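Isocitrate dehydrogenase [NAD] subunit 1, mitochondrial (Saccharomyces cerevisiae, PDB 3BLX) catalyses, with its partner subunit, the NAD-dependent oxidative decarboxylation of isocitrate to 2-oxoglutarate in the citric acid cycle and binds 5'-untranslated leaders of mitochondrial mRNAs. Local coordinates at residues 69-74 against 99-104; 221-226 against 244-249. All blocks are in the same frame, centred on the assembly; numbering follows the deposited sequence.

Contact 1. Residues 69-74 against 99-104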
loop_
_atom_site.group_PDB
_atom_site.type_symbol
_atom_site.label_atom_id
_atom_site.label_comp_id
_atom_site.label_asym_id
_atom_site.label_seq_id
_atom_site.Cartn_x
_atom_site.Cartn_y
_atom_site.Cartn_z
ATOM N N SER E 69 1.296 -10.829 -19.828
ATOM C CA SER E 69 1.780 -10.040 -20.938
ATOM C C SER E 69 1.211 -8.624 -20.931
ATOM O O SER E 69 1.949 -7.671 -21.167
ATOM C CB SER E 69 1.477 -10.748 -22.252
ATOM O OG SER E 69 1.903 -9.983 -23.358
ATOM N N LEU E 70 -0.088 -8.481 -20.647
ATOM C CA LEU E 70 -0.696 -7.156 -20.530
ATOM C C LEU E 70 -0.146 -6.351 -19.372
ATOM O O LEU E 70 0.004 -5.149 -19.489
ATOM C CB LEU E 70 -2.187 -7.237 -20.425
ATOM C CG LEU E 70 -2.843 -7.382 -21.797
ATOM C CD1 LEU E 70 -4.260 -7.860 -21.636
ATOM C CD2 LEU E 70 -2.803 -6.083 -22.571
ATOM N N LYS E 71 0.190 -7.011 -18.271
ATOM C CA LYS E 71 0.772 -6.309 -17.156
ATOM C C LYS E 71 2.113 -5.678 -17.525
ATOM O O LYS E 71 2.435 -4.573 -17.063
ATOM C CB LYS E 71 0.901 -7.236 -15.961
ATOM C CG LYS E 71 -0.381 -7.291 -15.147
ATOM C CD LYS E 71 -0.555 -8.596 -14.376
ATOM C CE LYS E 71 -0.140 -8.484 -12.925
ATOM N NZ LYS E 71 -0.643 -9.678 -12.214
ATOM N N ARG E 72 2.865 -6.375 -18.377
ATOM C CA ARG E 72 4.147 -5.892 -18.846
ATOM C C ARG E 72 4.000 -4.834 -19.924
ATOM O O ARG E 72 4.662 -3.820 -19.886
ATOM C CB ARG E 72 4.973 -7.039 -19.395
ATOM C CG ARG E 72 5.378 -8.072 -18.385
ATOM C CD ARG E 72 6.499 -8.936 -18.926
ATOM N NE ARG E 72 6.043 -9.775 -20.026
ATOM C CZ ARG E 72 5.403 -10.925 -19.851
ATOM N NH1 ARG E 72 5.157 -11.353 -18.621
ATOM N NH2 ARG E 72 5.012 -11.650 -20.893
ATOM N N ASN E 73 3.125 -5.069 -20.887
ATOM C CA ASN E 73 3.085 -4.195 -22.053
ATOM C C ASN E 73 2.081 -3.054 -21.933
ATOM O O ASN E 73 2.274 -2.007 -22.524
ATOM C CB ASN E 73 2.834 -5.002 -23.329
ATOM C CG ASN E 73 3.804 -6.136 -23.505
ATOM O OD1 ASN E 73 4.936 -6.107 -23.016
ATOM N ND2 ASN E 73 3.372 -7.145 -24.233
ATOM N N LYS E 74 1.004 -3.278 -21.180
ATOM C CA LYS E 74 -0.060 -2.282 -20.952
ATOM C C LYS E 74 -1.056 -2.094 -22.092
ATOM O O LYS E 74 -2.131 -1.576 -21.878
ATOM C CB LYS E 74 0.513 -0.902 -20.560
ATOM C CG LYS E 74 1.616 -0.922 -19.506
ATOM C CD LYS E 74 1.158 -1.564 -18.245
ATOM C CE LYS E 74 2.056 -1.202 -17.083
ATOM N NZ LYS E 74 3.438 -1.704 -17.321
ATOM N N LYS E 99 -11.319 -8.524 -13.667
ATOM C CA LYS E 99 -10.979 -8.678 -12.240
ATOM C C LYS E 99 -9.529 -8.341 -11.918
ATOM O O LYS E 99 -9.268 -7.714 -10.910
ATOM C CB LYS E 99 -11.252 -10.098 -11.705
ATOM C CG LYS E 99 -12.604 -10.709 -12.030
ATOM C CD LYS E 99 -13.751 -10.126 -11.249
ATOM C CE LYS E 99 -15.064 -10.876 -11.555
ATOM N NZ LYS E 99 -16.277 -10.063 -11.234
ATOM N N GLN E 100 -8.593 -8.781 -12.752
ATOM C CA GLN E 100 -7.183 -8.559 -12.465
ATOM C C GLN E 100 -6.657 -7.236 -12.997
ATOM O O GLN E 100 -5.811 -6.618 -12.368
ATOM C CB GLN E 100 -6.320 -9.701 -12.987
ATOM C CG GLN E 100 -6.540 -11.007 -12.278
ATOM C CD GLN E 100 -5.614 -12.083 -12.777
ATOM O OE1 GLN E 100 -4.394 -11.976 -12.634
ATOM N NE2 GLN E 100 -6.186 -13.135 -13.375
ATOM N N LEU E 101 -7.146 -6.790 -14.148
ATOM C CA LEU E 101 -6.598 -5.567 -14.722
ATOM C C LEU E 101 -7.519 -4.382 -14.498
ATOM O O LEU E 101 -7.181 -3.258 -14.824
ATOM C CB LEU E 101 -6.344 -5.743 -16.207
ATOM C CG LEU E 101 -5.335 -6.796 -16.586
ATOM C CD1 LEU E 101 -5.084 -6.623 -18.064
ATOM C CD2 LEU E 101 -4.055 -6.621 -15.746
ATOM N N ASP E 102 -8.693 -4.640 -13.943
ATOM C CA ASP E 102 -9.669 -3.586 -13.683
ATOM C C ASP E 102 -9.988 -2.739 -14.927
ATOM O O ASP E 102 -10.060 -1.518 -14.877
ATOM C CB ASP E 102 -9.230 -2.715 -12.501
ATOM C CG ASP E 102 -10.398 -1.939 -11.865
ATOM O OD1 ASP E 102 -11.576 -2.379 -11.971
ATOM O OD2 ASP E 102 -10.137 -0.879 -11.243
ATOM N N ILE E 103 -10.180 -3.411 -16.052
ATOM C CA ILE E 103 -10.562 -2.744 -17.288
ATOM C C ILE E 103 -12.061 -2.547 -17.257
ATOM O O ILE E 103 -12.819 -3.508 -17.368
ATOM C CB ILE E 103 -10.165 -3.601 -18.481
ATOM C CG1 ILE E 103 -8.635 -3.655 -18.573
ATOM C CG2 ILE E 103 -10.712 -3.032 -19.739
ATOM C CD1 ILE E 103 -8.118 -4.571 -19.650
ATOM N N TYR E 104 -12.501 -1.302 -17.106
ATOM C CA TYR E 104 -13.872 -1.029 -16.665
ATOM C C TYR E 104 -14.753 -0.339 -17.688
ATOM O O TYR E 104 -15.950 -0.103 -17.462
ATOM C CB TYR E 104 -13.859 -0.161 -15.394
ATOM C CG TYR E 104 -13.241 1.217 -15.569
ATOM C CD1 TYR E 104 -11.910 1.455 -15.229
ATOM C CD2 TYR E 104 -13.981 2.277 -16.074
ATOM C CE1 TYR E 104 -11.322 2.706 -15.401
ATOM C CE2 TYR E 104 -13.396 3.546 -16.255
ATOM C CZ TYR E 104 -12.072 3.756 -15.904
ATOM O OH TYR E 104 -11.495 5.010 -16.051
#
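L101 carries this contact, spreading its two methyls over neighbouring residues of the 60-73 helix. L101 CD1 is set against L70, 3.8 Å from L70 CB and 3.9 Å from L70 CD1, while the other branch goes to K71, with L101 CD2 3.8 Å from K71 CG. The L70 branch in touch is thus CD1; L70 CD2 ends 5.1 Å from L101 CD1. The two leucine side chains run roughly perpendicular, so the end of one meets the flank of the other.

K71 uses its aliphatic part for L101. Farther out its chain bends (chi3 98°), taking the ammonium past the leucine toward Q100, but K71 NZ stays 4.4 Å from Q100 OE1, too far for a bond; its ion pair with E68 is long and weak. The interface is therefore apolar at the leucines and polar at its more exposed border.

The helix ends here: K74 has positive phi (78°), and K74 NZ donates to K71 O at 3.1 Å, with a C=O...N angle of 153°.

R98, a substrate-binding residue by similarity, has its side chain about 7 Å from that of L101. Y266 packs on both K71 and L101, and V268 of strand 267-269 and L97 of helix 92-99 each touch L70 and I103, so the turn leading into strand 105-111 and the C-terminal end of helix 60-73 share these two neighbours.

Contact 2. Residues 221-226 against 244-249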
loop_
_atom_site.group_PDB
_atom_site.type_symbol
_atom_site.label_atom_id
_atom_site.label_comp_id
_atom_site.label_asym_id
_atom_site.label_seq_id
_atom_site.Cartn_x
_atom_site.Cartn_y
_atom_site.Cartn_z
ATOM N N MET E 221 -36.334 1.266 -28.893
ATOM C CA MET E 221 -37.276 1.693 -29.917
ATOM C C MET E 221 -36.699 2.877 -30.688
ATOM O O MET E 221 -36.659 2.886 -31.921
ATOM C CB MET E 221 -38.600 2.085 -29.261
ATOM C CG MET E 221 -39.748 2.288 -30.225
ATOM S SD MET E 221 -41.173 2.932 -29.355
ATOM C CE MET E 221 -40.763 4.701 -29.311
ATOM N N GLN E 222 -36.233 3.865 -29.950
ATOM C CA GLN E 222 -35.683 5.072 -30.545
ATOM C C GLN E 222 -34.436 4.780 -31.407
ATOM O O GLN E 222 -34.163 5.468 -32.385
ATOM C CB GLN E 222 -35.343 6.061 -29.427
ATOM C CG GLN E 222 -35.775 7.479 -29.687
ATOM C CD GLN E 222 -37.266 7.604 -29.854
ATOM O OE1 GLN E 222 -37.739 8.266 -30.779
ATOM N NE2 GLN E 222 -38.023 6.961 -28.965
ATOM N N ALA E 223 -33.671 3.762 -31.035
ATOM C CA ALA E 223 -32.429 3.475 -31.752
ATOM C C ALA E 223 -32.642 2.837 -33.134
ATOM O O ALA E 223 -31.848 3.063 -34.061
ATOM C CB ALA E 223 -31.496 2.592 -30.905
ATOM N N VAL E 224 -33.678 2.009 -33.262
ATOM C CA VAL E 224 -33.964 1.379 -34.542
ATOM C C VAL E 224 -34.779 2.292 -35.450
ATOM O O VAL E 224 -34.715 2.149 -36.670
ATOM C CB VAL E 224 -34.675 0.012 -34.396
ATOM C CG1 VAL E 224 -33.803 -0.955 -33.628
ATOM C CG2 VAL E 224 -36.032 0.155 -33.718
ATOM N N ALA E 225 -35.521 3.234 -34.853
ATOM C CA ALA E 225 -36.398 4.132 -35.614
ATOM C C ALA E 225 -35.759 5.483 -35.956
ATOM O O ALA E 225 -35.903 5.955 -37.077
ATOM C CB ALA E 225 -37.731 4.331 -34.895
ATOM N N LYS E 226 -35.066 6.106 -35.004
ATOM C CA LYS E 226 -34.447 7.419 -35.240
ATOM C C LYS E 226 -33.089 7.546 -34.541
ATOM O O LYS E 226 -32.921 8.354 -33.623
ATOM C CB LYS E 226 -35.374 8.569 -34.806
ATOM C CG LYS E 226 -36.878 8.349 -35.053
ATOM C CD LYS E 226 -37.714 9.579 -34.625
ATOM C CE LYS E 226 -39.050 9.185 -33.956
ATOM N NZ LYS E 226 -39.849 8.163 -34.717
ATOM N N GLY E 244 -25.658 -2.212 -28.315
ATOM C CA GLY E 244 -24.560 -2.440 -29.240
ATOM C C GLY E 244 -24.963 -3.262 -30.446
ATOM O O GLY E 244 -24.516 -3.028 -31.551
ATOM N N ASN E 245 -25.820 -4.242 -30.245
ATOM C CA ASN E 245 -26.252 -5.033 -31.365
ATOM C C ASN E 245 -27.210 -4.317 -32.296
ATOM O O ASN E 245 -27.212 -4.591 -33.487
ATOM C CB ASN E 245 -26.752 -6.383 -30.906
ATOM C CG ASN E 245 -25.598 -7.351 -30.638
ATOM O OD1 ASN E 245 -24.782 -7.642 -31.528
ATOM N ND2 ASN E 245 -25.505 -7.828 -29.410
ATOM N N ILE E 246 -27.987 -3.373 -31.772
ATOM C CA ILE E 246 -28.793 -2.511 -32.630
ATOM C C ILE E 246 -27.852 -1.650 -33.428
ATOM O O ILE E 246 -28.007 -1.466 -34.632
ATOM C CB ILE E 246 -29.721 -1.595 -31.827
ATOM C CG1 ILE E 246 -30.850 -2.406 -31.184
ATOM C CG2 ILE E 246 -30.276 -0.517 -32.715
ATOM C CD1 ILE E 246 -31.477 -1.714 -30.071
ATOM N N GLY E 247 -26.842 -1.146 -32.747
ATOM C CA GLY E 247 -25.821 -0.367 -33.410
ATOM C C GLY E 247 -25.200 -1.098 -34.582
ATOM O O GLY E 247 -25.053 -0.538 -35.660
ATOM N N ALA E 248 -24.831 -2.355 -34.359
ATOM C CA ALA E 248 -24.163 -3.170 -35.367
ATOM C C ALA E 248 -25.042 -3.379 -36.576
ATOM O O ALA E 248 -24.591 -3.197 -37.700
ATOM C CB ALA E 248 -23.755 -4.499 -34.787
ATOM N N ALA E 249 -26.297 -3.754 -36.342
ATOM C CA ALA E 249 -27.256 -3.903 -37.433
ATOM C C ALA E 249 -27.426 -2.608 -38.233
ATOM O O ALA E 249 -27.358 -2.632 -39.468
ATOM C CB ALA E 249 -28.590 -4.409 -36.931
#
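I246 presents its branch methyl to two consecutive residues of the facing helix, A223 and V224. I246 CG2 is 3.8 Å from A223 CB and 3.7 Å from V224 CG1, so one methyl fits against both. The torsion explains this choice: at chi1 -71° the CG2 methyl of I246 lies opposite the backbone N and extends across the gap. I246 CG1 is more loosely placed, 4.1 Å from V224 CG1, and I246 CD1 lies 4.3 Å from that same valine methyl, a fringe approach.

On the valine, the two branches have different tasks. With chi1 at -61°, V224 CG1 stands beside its own backbone N and faces I246, whereas V224 CG2 lies 5.9 Å from I246 CG2 and takes no part. The two side chains cross at about a right angle. A223 differs, aiming its CB directly at the opposite helix.

Strands 210-215 and 232-235 both run parallel to 177-182, which lies between them, so helix 216-225 forms the connection of a beta-alpha-beta crossover, and helix 237-251 follows the second strand. The closest backbone approach is between V224 CA and I246 CA, at 6.7 Å. Both helices also face the partner chain, subunit 2: its L253 packs on I246, and its Y126 hydroxyl hydrogen-bonds V224 O. This is consistent with the helical dimer interface of the isocitrate and isopropylmalate dehydrogenases, where paired helices of two subunits meet; N245 and A249 likewise touch V225 and T230 of subunit 2.

How the contacts relate
Contact 1 closes before contact 2 opens, so the two follow one another along the chain. Their centres are 31 Å apart, on opposite sides of the chain's centre, and their nearest atoms are still about 15 Å from each other. The shared element is the large mixed sheet: helix 60-73 precedes its strand 75-80 and the 99-104 loop leads into 105-111, while the helices of contact 2 follow strands 210-215 and 232-235. Contact 1 lies near a residue assigned to substrate binding by similarity and has R72 at a second copy of this protein, whereas contact 2 is away from the annotated sites and borders subunit 2.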